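Local coordinates for protein 3-dehydroquinate dehydratase (PDB 2YR1) that probably catalyses the cis-dehydration of 3-dehydroquinate to 3-dehydroshikimate, the third step of the chorismate pathway to aromatic amino acids, at residues A[142-147]-A[168-173]; A[2-7]-A[200-205]; A[150-155]-A[177-182]; A[53-58]-A[91-96]. One frame throughout, in Å; residues are numbered along the deposited sequence.

Contact 1 of 4, residues A[142-147]-A[168-173]; sequences LVVSRH and YGADIA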
loop_
_atom_site.group_PDB
_atom_site.type_symbol
_atom_site.label_atom_id
_atom_site.label_comp_id
_atom_site.label_asym_id
_atom_site.label_seq_id
_atom_site.Cartn_x
_atom_site.Cartn_y
_atom_site.Cartn_z
ATOM N N LEU A 142 -4.368 25.428 11.825
ATOM C CA LEU A 142 -5.263 25.531 10.698
ATOM C C LEU A 142 -4.990 24.493 9.629
ATOM O O LEU A 142 -3.892 24.426 9.070
ATOM C CB LEU A 142 -5.187 26.924 10.069
ATOM C CG LEU A 142 -6.128 27.113 8.871
ATOM C CD1 LEU A 142 -7.553 27.000 9.365
ATOM C CD2 LEU A 142 -5.894 28.461 8.206
ATOM N N VAL A 143 -6.011 23.683 9.368
ATOM C CA VAL A 143 -5.958 22.667 8.335
ATOM C C VAL A 143 -6.755 23.245 7.162
ATOM O O VAL A 143 -7.919 23.610 7.327
ATOM C CB VAL A 143 -6.647 21.342 8.810
ATOM C CG1 VAL A 143 -6.684 20.326 7.672
ATOM C CG2 VAL A 143 -5.914 20.769 10.003
ATOM N N VAL A 144 -6.146 23.375 5.992
ATOM C CA VAL A 144 -6.886 23.861 4.848
ATOM C C VAL A 144 -7.077 22.688 3.919
ATOM O O VAL A 144 -6.104 22.082 3.443
ATOM C CB VAL A 144 -6.183 24.986 4.124
ATOM C CG1 VAL A 144 -7.033 25.422 2.905
ATOM C CG2 VAL A 144 -6.003 26.165 5.098
ATOM N N SER A 145 -8.339 22.385 3.635
ATOM C CA SER A 145 -8.656 21.231 2.829
ATOM C C SER A 145 -9.467 21.428 1.569
ATOM O O SER A 145 -10.015 22.502 1.299
ATOM C CB SER A 145 -9.354 20.199 3.716
ATOM O OG SER A 145 -10.543 20.725 4.284
ATOM N N ARG A 146 -9.538 20.339 0.816
ATOM C CA ARG A 146 -10.253 20.251 -0.440
ATOM C C ARG A 146 -10.679 18.797 -0.543
ATOM O O ARG A 146 -9.855 17.905 -0.333
ATOM C CB ARG A 146 -9.325 20.557 -1.607
ATOM C CG ARG A 146 -10.046 20.803 -2.916
ATOM C CD ARG A 146 -10.720 22.181 -2.901
ATOM N NE ARG A 146 -10.734 22.808 -4.223
ATOM C CZ ARG A 146 -11.536 22.441 -5.215
ATOM N NH1 ARG A 146 -12.400 21.453 -5.030
ATOM N NH2 ARG A 146 -11.460 23.050 -6.395
ATOM N N HIS A 147 -11.950 18.567 -0.867
ATOM C CA HIS A 147 -12.472 17.218 -1.020
ATOM C C HIS A 147 -13.153 17.052 -2.392
ATOM O O HIS A 147 -14.015 17.851 -2.777
ATOM C CB HIS A 147 -13.462 16.912 0.112
ATOM C CG HIS A 147 -12.936 17.244 1.481
ATOM N ND1 HIS A 147 -12.441 16.292 2.347
ATOM C CD2 HIS A 147 -12.797 18.432 2.117
ATOM C CE1 HIS A 147 -12.020 16.877 3.453
ATOM N NE2 HIS A 147 -12.222 18.176 3.340
ATOM N N TYR A 168 -2.044 30.158 1.500
ATOM C CA TYR A 168 -3.034 30.849 2.337
ATOM C C TYR A 168 -2.743 30.785 3.833
ATOM O O TYR A 168 -3.553 31.224 4.646
ATOM C CB TYR A 168 -4.439 30.295 2.084
ATOM C CG TYR A 168 -5.063 30.733 0.782
ATOM C CD1 TYR A 168 -5.520 29.792 -0.142
ATOM C CD2 TYR A 168 -5.240 32.088 0.484
ATOM C CE1 TYR A 168 -6.136 30.179 -1.322
ATOM C CE2 TYR A 168 -5.861 32.492 -0.707
ATOM C CZ TYR A 168 -6.307 31.526 -1.602
ATOM O OH TYR A 168 -6.942 31.894 -2.771
ATOM N N GLY A 169 -1.603 30.214 4.203
ATOM C CA GLY A 169 -1.248 30.149 5.604
ATOM C C GLY A 169 -1.600 28.877 6.346
ATOM O O GLY A 169 -1.537 28.843 7.572
ATOM N N ALA A 170 -1.969 27.828 5.624
ATOM C CA ALA A 170 -2.308 26.577 6.286
ATOM C C ALA A 170 -1.157 26.014 7.117
ATOM O O ALA A 170 0.025 26.185 6.782
ATOM C CB ALA A 170 -2.740 25.538 5.245
ATOM N N ASP A 171 -1.501 25.347 8.211
ATOM C CA ASP A 171 -0.504 24.696 9.036
ATOM C C ASP A 171 -0.404 23.259 8.532
ATOM O O ASP A 171 0.628 22.595 8.675
ATOM C CB ASP A 171 -0.909 24.701 10.509
ATOM C CG ASP A 171 -0.789 26.090 11.147
ATOM O OD1 ASP A 171 0.297 26.695 11.051
ATOM O OD2 ASP A 171 -1.775 26.569 11.730
ATOM N N ILE A 172 -1.502 22.797 7.940
ATOM C CA ILE A 172 -1.599 21.453 7.386
ATOM C C ILE A 172 -2.474 21.556 6.148
ATOM O O ILE A 172 -3.509 22.210 6.178
ATOM C CB ILE A 172 -2.278 20.473 8.377
ATOM C CG1 ILE A 172 -1.439 20.366 9.649
ATOM C CG2 ILE A 172 -2.491 19.120 7.711
ATOM C CD1 ILE A 172 -1.955 19.355 10.655
ATOM N N ALA A 173 -2.044 20.918 5.061
ATOM C CA ALA A 173 -2.790 20.931 3.806
ATOM C C ALA A 173 -3.494 19.593 3.644
ATOM O O ALA A 173 -2.875 18.540 3.829
ATOM C CB ALA A 173 -1.840 21.152 2.644
#

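Contact 2 of 4, residues A[2-7]-A[200-205]; sequences NISPKA and AIPLIT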
loop_
_atom_site.group_PDB
_atom_site.type_symbol
_atom_site.label_atom_id
_atom_site.label_comp_id
_atom_site.label_asym_id
_atom_site.label_seq_id
_atom_site.Cartn_x
_atom_site.Cartn_y
_atom_site.Cartn_z
ATOM N N ASN A 2 11.473 11.462 8.024
ATOM C CA ASN A 2 10.244 11.725 8.776
ATOM C C ASN A 2 9.166 11.858 7.727
ATOM O O ASN A 2 9.476 12.149 6.578
ATOM C CB ASN A 2 10.331 13.047 9.546
ATOM C CG ASN A 2 10.939 12.886 10.935
ATOM O OD1 ASN A 2 11.358 11.795 11.328
ATOM N ND2 ASN A 2 10.983 13.978 11.681
ATOM N N ILE A 3 7.909 11.643 8.110
ATOM C CA ILE A 3 6.806 11.779 7.172
ATOM C C ILE A 3 6.796 13.173 6.521
ATOM O O ILE A 3 6.712 13.303 5.288
ATOM C CB ILE A 3 5.436 11.516 7.888
ATOM C CG1 ILE A 3 5.315 10.041 8.237
ATOM C CG2 ILE A 3 4.270 11.952 6.988
ATOM C CD1 ILE A 3 4.226 9.708 9.274
ATOM N N SER A 4 6.870 14.217 7.345
ATOM C CA SER A 4 6.868 15.596 6.849
ATOM C C SER A 4 8.224 16.280 7.105
ATOM O O SER A 4 8.950 15.904 8.012
ATOM C CB SER A 4 5.785 16.427 7.558
ATOM O OG SER A 4 4.526 15.787 7.526
ATOM N N PRO A 5 8.566 17.305 6.310
ATOM C CA PRO A 5 9.845 18.011 6.504
ATOM C C PRO A 5 10.029 18.685 7.872
ATOM O O PRO A 5 11.163 18.830 8.339
ATOM C CB PRO A 5 9.876 19.007 5.350
ATOM C CG PRO A 5 8.418 19.177 4.981
ATOM C CD PRO A 5 7.915 17.752 5.073
ATOM N N LYS A 6 8.931 19.105 8.501
ATOM C CA LYS A 6 8.998 19.715 9.831
ATOM C C LYS A 6 7.789 19.350 10.700
ATOM O O LYS A 6 6.729 19.983 10.631
ATOM C CB LYS A 6 9.120 21.227 9.723
ATOM C CG LYS A 6 9.396 21.878 11.072
ATOM C CD LYS A 6 9.839 23.321 10.894
ATOM C CE LYS A 6 10.067 23.995 12.247
ATOM N NZ LYS A 6 9.053 25.053 12.512
ATOM N N ALA A 7 7.951 18.319 11.520
ATOM C CA ALA A 7 6.873 17.861 12.379
ATOM C C ALA A 7 6.339 18.996 13.231
ATOM O O ALA A 7 7.036 19.969 13.498
ATOM C CB ALA A 7 7.346 16.723 13.262
ATOM N N ALA A 200 6.482 22.967 2.979
ATOM C CA ALA A 200 7.227 22.915 4.230
ATOM C C ALA A 200 6.346 22.418 5.371
ATOM O O ALA A 200 6.849 22.110 6.454
ATOM C CB ALA A 200 7.794 24.313 4.566
ATOM N N ILE A 201 5.038 22.313 5.128
ATOM C CA ILE A 201 4.090 21.887 6.166
ATOM C C ILE A 201 3.576 20.450 5.943
ATOM O O ILE A 201 3.725 19.900 4.853
ATOM C CB ILE A 201 2.868 22.829 6.203
ATOM C CG1 ILE A 201 2.115 22.733 4.872
ATOM C CG2 ILE A 201 3.314 24.275 6.454
ATOM C CD1 ILE A 201 0.780 23.518 4.828
ATOM N N PRO A 202 2.994 19.830 6.984
ATOM C CA PRO A 202 2.458 18.461 6.887
ATOM C C PRO A 202 1.314 18.389 5.875
ATOM O O PRO A 202 0.637 19.383 5.618
ATOM C CB PRO A 202 1.974 18.169 8.315
ATOM C CG PRO A 202 2.968 18.970 9.158
ATOM C CD PRO A 202 3.028 20.280 8.396
ATOM N N LEU A 203 1.096 17.198 5.332
ATOM C CA LEU A 203 0.065 16.939 4.337
ATOM C C LEU A 203 -0.856 15.808 4.807
ATOM O O LEU A 203 -0.415 14.876 5.487
ATOM C CB LEU A 203 0.739 16.484 3.041
ATOM C CG LEU A 203 1.070 17.397 1.867
ATOM C CD1 LEU A 203 1.281 18.823 2.311
ATOM C CD2 LEU A 203 2.278 16.825 1.152
ATOM N N ILE A 204 -2.131 15.897 4.450
ATOM C CA ILE A 204 -3.094 14.835 4.770
ATOM C C ILE A 204 -3.785 14.538 3.474
ATOM O O ILE A 204 -4.468 15.404 2.922
ATOM C CB ILE A 204 -4.181 15.260 5.762
ATOM C CG1 ILE A 204 -3.557 15.723 7.074
ATOM C CG2 ILE A 204 -5.149 14.083 6.029
ATOM C CD1 ILE A 204 -4.593 16.322 8.028
ATOM N N THR A 205 -3.615 13.321 2.969
ATOM C CA THR A 205 -4.262 12.962 1.721
ATOM C C THR A 205 -4.904 11.592 1.845
ATOM O O THR A 205 -4.509 10.771 2.689
ATOM C CB THR A 205 -3.268 12.895 0.524
ATOM O OG1 THR A 205 -2.368 11.804 0.715
ATOM C CG2 THR A 205 -2.482 14.205 0.356
HETATM O O HOH W 1 3.608 15.618 5.096
HETATM O O HOH W 2 6.527 19.660 7.634
#

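Contact 3 of 4, residues A[150-155]-A[177-182]; sequences DGTPRK and VMPKSP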
loop_
_atom_site.group_PDB
_atom_site.type_symbol
_atom_site.label_atom_id
_atom_site.label_comp_id
_atom_site.label_asym_id
_atom_site.label_seq_id
_atom_site.Cartn_x
_atom_site.Cartn_y
_atom_site.Cartn_z
ATOM N N ASP A 150 -16.641 13.404 -6.461
ATOM C CA ASP A 150 -17.114 12.866 -7.724
ATOM C C ASP A 150 -16.053 12.245 -8.627
ATOM O O ASP A 150 -16.368 11.728 -9.700
ATOM C CB ASP A 150 -17.880 13.956 -8.497
ATOM C CG ASP A 150 -19.069 14.490 -7.718
ATOM O OD1 ASP A 150 -19.734 13.686 -7.041
ATOM O OD2 ASP A 150 -19.350 15.705 -7.777
ATOM N N GLY A 151 -14.797 12.293 -8.201
ATOM C CA GLY A 151 -13.748 11.726 -9.017
ATOM C C GLY A 151 -12.391 12.121 -8.499
ATOM O O GLY A 151 -12.277 12.663 -7.407
ATOM N N THR A 152 -11.369 11.859 -9.303
ATOM C CA THR A 152 -9.993 12.165 -8.945
ATOM C C THR A 152 -9.383 13.082 -10.010
ATOM O O THR A 152 -9.114 12.660 -11.137
ATOM C CB THR A 152 -9.185 10.863 -8.841
ATOM O OG1 THR A 152 -9.762 10.044 -7.820
ATOM C CG2 THR A 152 -7.710 11.149 -8.519
ATOM N N PRO A 153 -9.186 14.366 -9.671
ATOM C CA PRO A 153 -8.598 15.290 -10.651
ATOM C C PRO A 153 -7.164 14.925 -11.011
ATOM O O PRO A 153 -6.563 14.035 -10.404
ATOM C CB PRO A 153 -8.711 16.659 -9.972
ATOM C CG PRO A 153 -8.893 16.360 -8.541
ATOM C CD PRO A 153 -9.672 15.077 -8.481
ATOM N N ARG A 154 -6.608 15.604 -12.008
ATOM C CA ARG A 154 -5.246 15.296 -12.407
ATOM C C ARG A 154 -4.241 15.655 -11.319
ATOM O O ARG A 154 -4.489 16.533 -10.498
ATOM C CB ARG A 154 -4.897 16.020 -13.702
ATOM C CG ARG A 154 -3.593 15.538 -14.302
ATOM C CD ARG A 154 -3.403 16.072 -15.709
ATOM N NE ARG A 154 -2.545 15.190 -16.497
ATOM C CZ ARG A 154 -2.448 15.230 -17.824
ATOM N NH1 ARG A 154 -3.155 16.115 -18.524
ATOM N NH2 ARG A 154 -1.653 14.371 -18.453
ATOM N N LYS A 155 -3.112 14.955 -11.318
ATOM C CA LYS A 155 -2.046 15.185 -10.351
ATOM C C LYS A 155 -1.701 16.676 -10.243
ATOM O O LYS A 155 -1.480 17.181 -9.153
ATOM C CB LYS A 155 -0.795 14.406 -10.752
ATOM C CG LYS A 155 0.424 14.769 -9.940
ATOM C CD LYS A 155 1.715 14.461 -10.686
ATOM C CE LYS A 155 1.973 15.446 -11.838
ATOM N NZ LYS A 155 1.981 16.892 -11.446
ATOM N N VAL A 177 -9.768 12.506 -2.456
ATOM C CA VAL A 177 -10.359 12.254 -3.753
ATOM C C VAL A 177 -11.135 10.943 -3.775
ATOM O O VAL A 177 -10.967 10.096 -2.891
ATOM C CB VAL A 177 -9.294 12.207 -4.891
ATOM C CG1 VAL A 177 -8.588 13.559 -5.016
ATOM C CG2 VAL A 177 -8.266 11.085 -4.617
ATOM N N MET A 178 -11.999 10.798 -4.778
ATOM C CA MET A 178 -12.793 9.571 -4.946
ATOM C C MET A 178 -12.248 8.903 -6.186
ATOM O O MET A 178 -12.461 9.380 -7.314
ATOM C CB MET A 178 -14.269 9.873 -5.158
ATOM C CG MET A 178 -15.114 8.607 -5.227
ATOM S SD MET A 178 -15.181 7.854 -3.623
ATOM C CE MET A 178 -16.882 8.286 -3.129
ATOM N N PRO A 179 -11.504 7.801 -6.004
ATOM C CA PRO A 179 -10.927 7.100 -7.157
ATOM C C PRO A 179 -11.989 6.290 -7.894
ATOM O O PRO A 179 -12.916 5.792 -7.288
ATOM C CB PRO A 179 -9.867 6.211 -6.509
ATOM C CG PRO A 179 -10.515 5.815 -5.246
ATOM C CD PRO A 179 -11.144 7.122 -4.746
ATOM N N LYS A 180 -11.827 6.142 -9.195
ATOM C CA LYS A 180 -12.784 5.376 -9.980
ATOM C C LYS A 180 -12.021 4.222 -10.601
ATOM O O LYS A 180 -12.583 3.390 -11.320
ATOM C CB LYS A 180 -13.407 6.263 -11.062
ATOM C CG LYS A 180 -14.204 7.439 -10.520
ATOM C CD LYS A 180 -15.297 6.982 -9.575
ATOM C CE LYS A 180 -16.109 8.146 -9.029
ATOM N NZ LYS A 180 -16.889 8.816 -10.099
ATOM N N SER A 181 -10.735 4.158 -10.283
ATOM C CA SER A 181 -9.855 3.123 -10.809
ATOM C C SER A 181 -8.551 3.069 -10.007
ATOM O O SER A 181 -8.226 4.000 -9.279
ATOM C CB SER A 181 -9.491 3.447 -12.251
ATOM O OG SER A 181 -8.542 4.500 -12.250
ATOM N N PRO A 182 -7.794 1.968 -10.131
ATOM C CA PRO A 182 -6.524 1.838 -9.411
ATOM C C PRO A 182 -5.586 2.956 -9.854
ATOM O O PRO A 182 -4.814 3.511 -9.056
ATOM C CB PRO A 182 -6.034 0.456 -9.835
ATOM C CG PRO A 182 -7.317 -0.317 -9.891
ATOM C CD PRO A 182 -8.256 0.652 -10.612
#

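Contact 4 of 4, residues A[53-58]-A[91-96]; sequences ADFFRA and GGQPIP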
loop_
_atom_site.group_PDB
_atom_site.type_symbol
_atom_site.label_atom_id
_atom_site.label_comp_id
_atom_site.label_asym_id
_atom_site.label_seq_id
_atom_site.Cartn_x
_atom_site.Cartn_y
_atom_site.Cartn_z
ATOM N N ALA A 53 -18.762 18.662 13.272
ATOM C CA ALA A 53 -19.837 19.519 13.748
ATOM C C ALA A 53 -20.969 19.770 12.761
ATOM O O ALA A 53 -22.037 20.249 13.158
ATOM C CB ALA A 53 -19.255 20.844 14.236
ATOM N N ASP A 54 -20.765 19.453 11.486
ATOM C CA ASP A 54 -21.824 19.685 10.516
ATOM C C ASP A 54 -22.988 18.697 10.625
ATOM O O ASP A 54 -23.966 18.796 9.875
ATOM C CB ASP A 54 -21.267 19.719 9.092
ATOM C CG ASP A 54 -20.323 18.579 8.795
ATOM O OD1 ASP A 54 -19.342 18.400 9.545
ATOM O OD2 ASP A 54 -20.560 17.872 7.794
ATOM N N PHE A 55 -22.879 17.757 11.560
ATOM C CA PHE A 55 -23.936 16.776 11.803
ATOM C C PHE A 55 -24.884 17.319 12.880
ATOM O O PHE A 55 -26.071 16.997 12.903
ATOM C CB PHE A 55 -23.352 15.444 12.286
ATOM C CG PHE A 55 -22.884 14.547 11.174
ATOM C CD1 PHE A 55 -21.710 14.826 10.484
ATOM C CD2 PHE A 55 -23.640 13.439 10.795
ATOM C CE1 PHE A 55 -21.295 14.016 9.430
ATOM C CE2 PHE A 55 -23.233 12.622 9.741
ATOM C CZ PHE A 55 -22.058 12.914 9.056
ATOM N N PHE A 56 -24.323 18.143 13.763
ATOM C CA PHE A 56 -25.022 18.780 14.878
ATOM C C PHE A 56 -26.241 19.558 14.368
ATOM O O PHE A 56 -26.095 20.535 13.622
ATOM C CB PHE A 56 -24.042 19.742 15.561
ATOM C CG PHE A 56 -24.368 20.062 16.985
ATOM C CD1 PHE A 56 -24.047 19.169 18.001
ATOM C CD2 PHE A 56 -24.936 21.289 17.321
ATOM C CE1 PHE A 56 -24.278 19.496 19.332
ATOM C CE2 PHE A 56 -25.172 21.625 18.654
ATOM C CZ PHE A 56 -24.841 20.730 19.661
ATOM N N ARG A 57 -27.444 19.139 14.756
ATOM C CA ARG A 57 -28.631 19.859 14.292
ATOM C C ARG A 57 -28.745 21.258 14.903
ATOM O O ARG A 57 -29.149 22.187 14.222
ATOM C CB ARG A 57 -29.922 19.066 14.569
ATOM C CG ARG A 57 -30.401 18.214 13.386
ATOM C CD ARG A 57 -31.887 17.825 13.487
ATOM N NE ARG A 57 -32.190 17.068 14.703
ATOM C CZ ARG A 57 -32.418 17.606 15.903
ATOM N NH1 ARG A 57 -32.391 18.924 16.070
ATOM N NH2 ARG A 57 -32.650 16.818 16.947
ATOM N N ALA A 58 -28.375 21.399 16.176
ATOM C CA ALA A 58 -28.447 22.685 16.876
ATOM C C ALA A 58 -27.201 23.558 16.721
ATOM O O ALA A 58 -26.761 24.190 17.687
ATOM C CB ALA A 58 -28.716 22.459 18.359
ATOM N N GLY A 91 -19.202 16.959 0.555
ATOM C CA GLY A 91 -19.564 15.780 1.327
ATOM C C GLY A 91 -20.171 16.044 2.692
ATOM O O GLY A 91 -20.570 15.114 3.403
ATOM N N GLY A 92 -20.252 17.310 3.071
ATOM C CA GLY A 92 -20.814 17.629 4.369
ATOM C C GLY A 92 -22.336 17.616 4.430
ATOM O O GLY A 92 -23.014 17.770 3.416
ATOM N N GLN A 93 -22.853 17.427 5.641
ATOM C CA GLN A 93 -24.286 17.391 5.922
ATOM C C GLN A 93 -24.973 18.727 5.598
ATOM O O GLN A 93 -24.329 19.666 5.116
ATOM C CB GLN A 93 -24.485 17.068 7.405
ATOM C CG GLN A 93 -23.960 15.701 7.814
ATOM C CD GLN A 93 -24.726 14.576 7.151
ATOM O OE1 GLN A 93 -25.936 14.449 7.341
ATOM N NE2 GLN A 93 -24.029 13.757 6.364
ATOM N N PRO A 94 -26.302 18.818 5.838
ATOM C CA PRO A 94 -27.062 20.051 5.579
ATOM C C PRO A 94 -26.912 20.972 6.784
ATOM O O PRO A 94 -27.077 20.537 7.933
ATOM C CB PRO A 94 -28.492 19.545 5.407
ATOM C CG PRO A 94 -28.545 18.420 6.397
ATOM C CD PRO A 94 -27.224 17.703 6.138
ATOM N N ILE A 95 -26.617 22.240 6.512
ATOM C CA ILE A 95 -26.375 23.236 7.553
ATOM C C ILE A 95 -27.312 24.459 7.467
ATOM O O ILE A 95 -27.389 25.120 6.437
ATOM C CB ILE A 95 -24.890 23.674 7.473
ATOM C CG1 ILE A 95 -24.575 24.743 8.505
ATOM C CG2 ILE A 95 -24.578 24.199 6.077
ATOM C CD1 ILE A 95 -23.102 25.090 8.559
ATOM N N PRO A 96 -28.032 24.763 8.562
ATOM C CA PRO A 96 -28.974 25.887 8.656
ATOM C C PRO A 96 -28.389 27.300 8.700
ATOM O O PRO A 96 -29.062 28.254 8.306
ATOM C CB PRO A 96 -29.755 25.567 9.923
ATOM C CG PRO A 96 -28.721 24.913 10.786
ATOM C CD PRO A 96 -28.064 23.962 9.801
#

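Contact 1 of 4, residues A[142-147]-A[168-173]
Two backbone donors grip one oxygen where these segments meet: L142 O takes a hydrogen bond from D171 N at 2.7 Å and another from I172 N at 3.1 Å, both in its carbonyl plane. D171 answers with its side chain. With its CG anti to the carbonyl carbon (chi1 -73°), the carboxylate reaches back to the backbone of L142, where OD2 accepts from L142 N at 2.8 Å through its anti lone pair. Further on, V144 N donates a hydrogen bond to I172 O at 2.9 Å, nearly along the C=O axis. This is parallel pairing inside a right-handed beta-alpha-beta unit of the TIM barrel, in which helix 155-167 connects the two strands and G169 closes that helix in a Schellman motif. V143 and I172 lie side by side on one face, CG2 of V143 4.0 Å from CB of I172. On the other face CG2 of V144 presses on CB of A170 at a tight 3.3 Å. In the second shell, R132 forms a salt bridge with D171 OD2 and also binds G169 O. An alanine at D171 would remove both the acceptor of L142 N and the partner of R132, and would probably loosen the start of the pairing. Towards the strand's other end, H147, the predicted proton donor/acceptor, gives its NE2 hydrogen to S145 OG at 3.2 Å, and S145 OG is in turn hydrogen-bonded to D119 OD1.

Contact 2 of 4, residues A[2-7]-A[200-205]
With its OG anti to the carbonyl carbon and beside the backbone N (chi1 -51°), S4 brings its hydroxyl beside P202, within bonding distance of a bridging water. K6 turns the other way: its CG is anti to the backbone N (chi1 -172°), so the end of the long chain leads away, and the polar contact is made by the K6 backbone, chiefly its N. The segments share no direct hydrogen bond; ordered water joins them instead. One water lies 2.6 Å from S4 OG and accepts from L203 N at 3.0 Å, so the serine is tied to the first residue of strand 203-207 through a single molecule. A second water accepts from K6 N at 2.6 Å and donates to A200 O at 2.7 Å, with a weak further bond to K6 O. Around these bridges the packing is modest. S4 OG rests against P202 CA at 3.4 Å and also touches CB of that ring, while the ring carbon CG of P5 comes up to A200 O at 3.6 Å. The contact joins the N-terminal arm to the loop that enters barrel strand 203-207. The arm is held from further along as well, since I3 and S4 bond through their backbones to G17 and G16, and I3 O accepts from R196 of helix 182-198. P202 and I204 hydrogen-bond through their backbones to A173 of strand 172-177, and L203 packs on M162 of helix 155-167.

Contact 3 of 4, residues A[150-155]-A[177-182]
Two peptide carbonyl groups are each approached over a face here. Above the plane of the D150 carbonyl stands K180 NZ, which donates to D150 O at 3.0 Å from 55° out of that plane. The next carbonyl is used similarly: M178 N lies 61° out of its plane and donates to G151 O at 3.2 Å, with a fairly straight N-H. M178 O stands over the same face, 3.0 Å from G151 C, and receives a weak hydrogen bond from T152 OG1 at 2.8 Å. The lysine reaches its target by bends at chi2 and chi4, which bring its end nearer than its first carbons suggest. Alongside these bonds T152 crosses V177 at about a right angle, CG2 to CG2 at 3.9 Å, and P153 CD lies at a similar distance from V177 CG1. These loops follow neighbouring strands 141-148 and 172-177 at the C-terminal, catalytic end of the TIM barrel, and each leads into a helix, with S181 as the N-cap of helix 182-198. Backbone oxygens accept all three bonds, from one backbone N-H and two side-chain groups, and the lysine's charge is probably directed at D150 O, K180 NZ being 6.4 Å from D150 OD1.

Contact 4 of 4, residues A[53-58]-A[91-96]
From its CB outward, Q93 works its way over the ring of F55. CB itself rests on the backbone, 3.1 Å from D54 O. CG, anti to the carbonyl carbon (chi1 -63°), then sits almost exactly over the ring centre, 3.4 Å from the F55 centroid and 5° off the normal, a clear CH-pi contact. A bend at chi2 lays the amide along the same face: CD comes within 3.6 Å of F55 CE2, and NE2 ends 3.4 Å from F55 CZ. Amide and ring planes are 21° apart, so the two flat groups stack. A serine at F55 would take away the ring under Q93 and would probably leave the amide less firmly placed. Beside this, D54 CG sits between its own backbone N and carbonyl carbon, the more hindered choice, and OD2 accepts from Q93 N at 3.2 Å through its anti lone pair. G92 CA also lies close to this oxygen, and a beta carbon on G92 would come within 3.2 Å of D54 OD2, a tight fit. The two loops follow strands 48-52 and 81-84 at the catalytic end of the barrel. D54 OD2 also forms a salt bridge with R52, and OD1 a weak hydrogen bond to R86 N; both arginines are predicted to bind 3-dehydroquinate. The salt bridge probably keeps the carboxylate ionised, linking the Q93 loop to R52's side chain and, weakly, R86's backbone.

In the fold
Contact 1 is the buried one, with parallel strand pairing; the other three are partly buried and join loops or the N-terminal arm. Contacts 1 and 2 touch: A173 hydrogen-bonds through its backbone to P202 and I204, just before and within the next strand, so strand 172-177 lies between 141-148 and 203-207 in the sheet. Contact 3 continues the two strands of contact 1 into their following loops, where strand bonds give way to off-plane carbonyl contacts and a lysine. Contact 4 sits on another pair of loops at that same end, about 25 Å from contact 3 between centres, and uses a carboxylate and a stack. Only contact 2, at the barrel's other end, relies on bridging water.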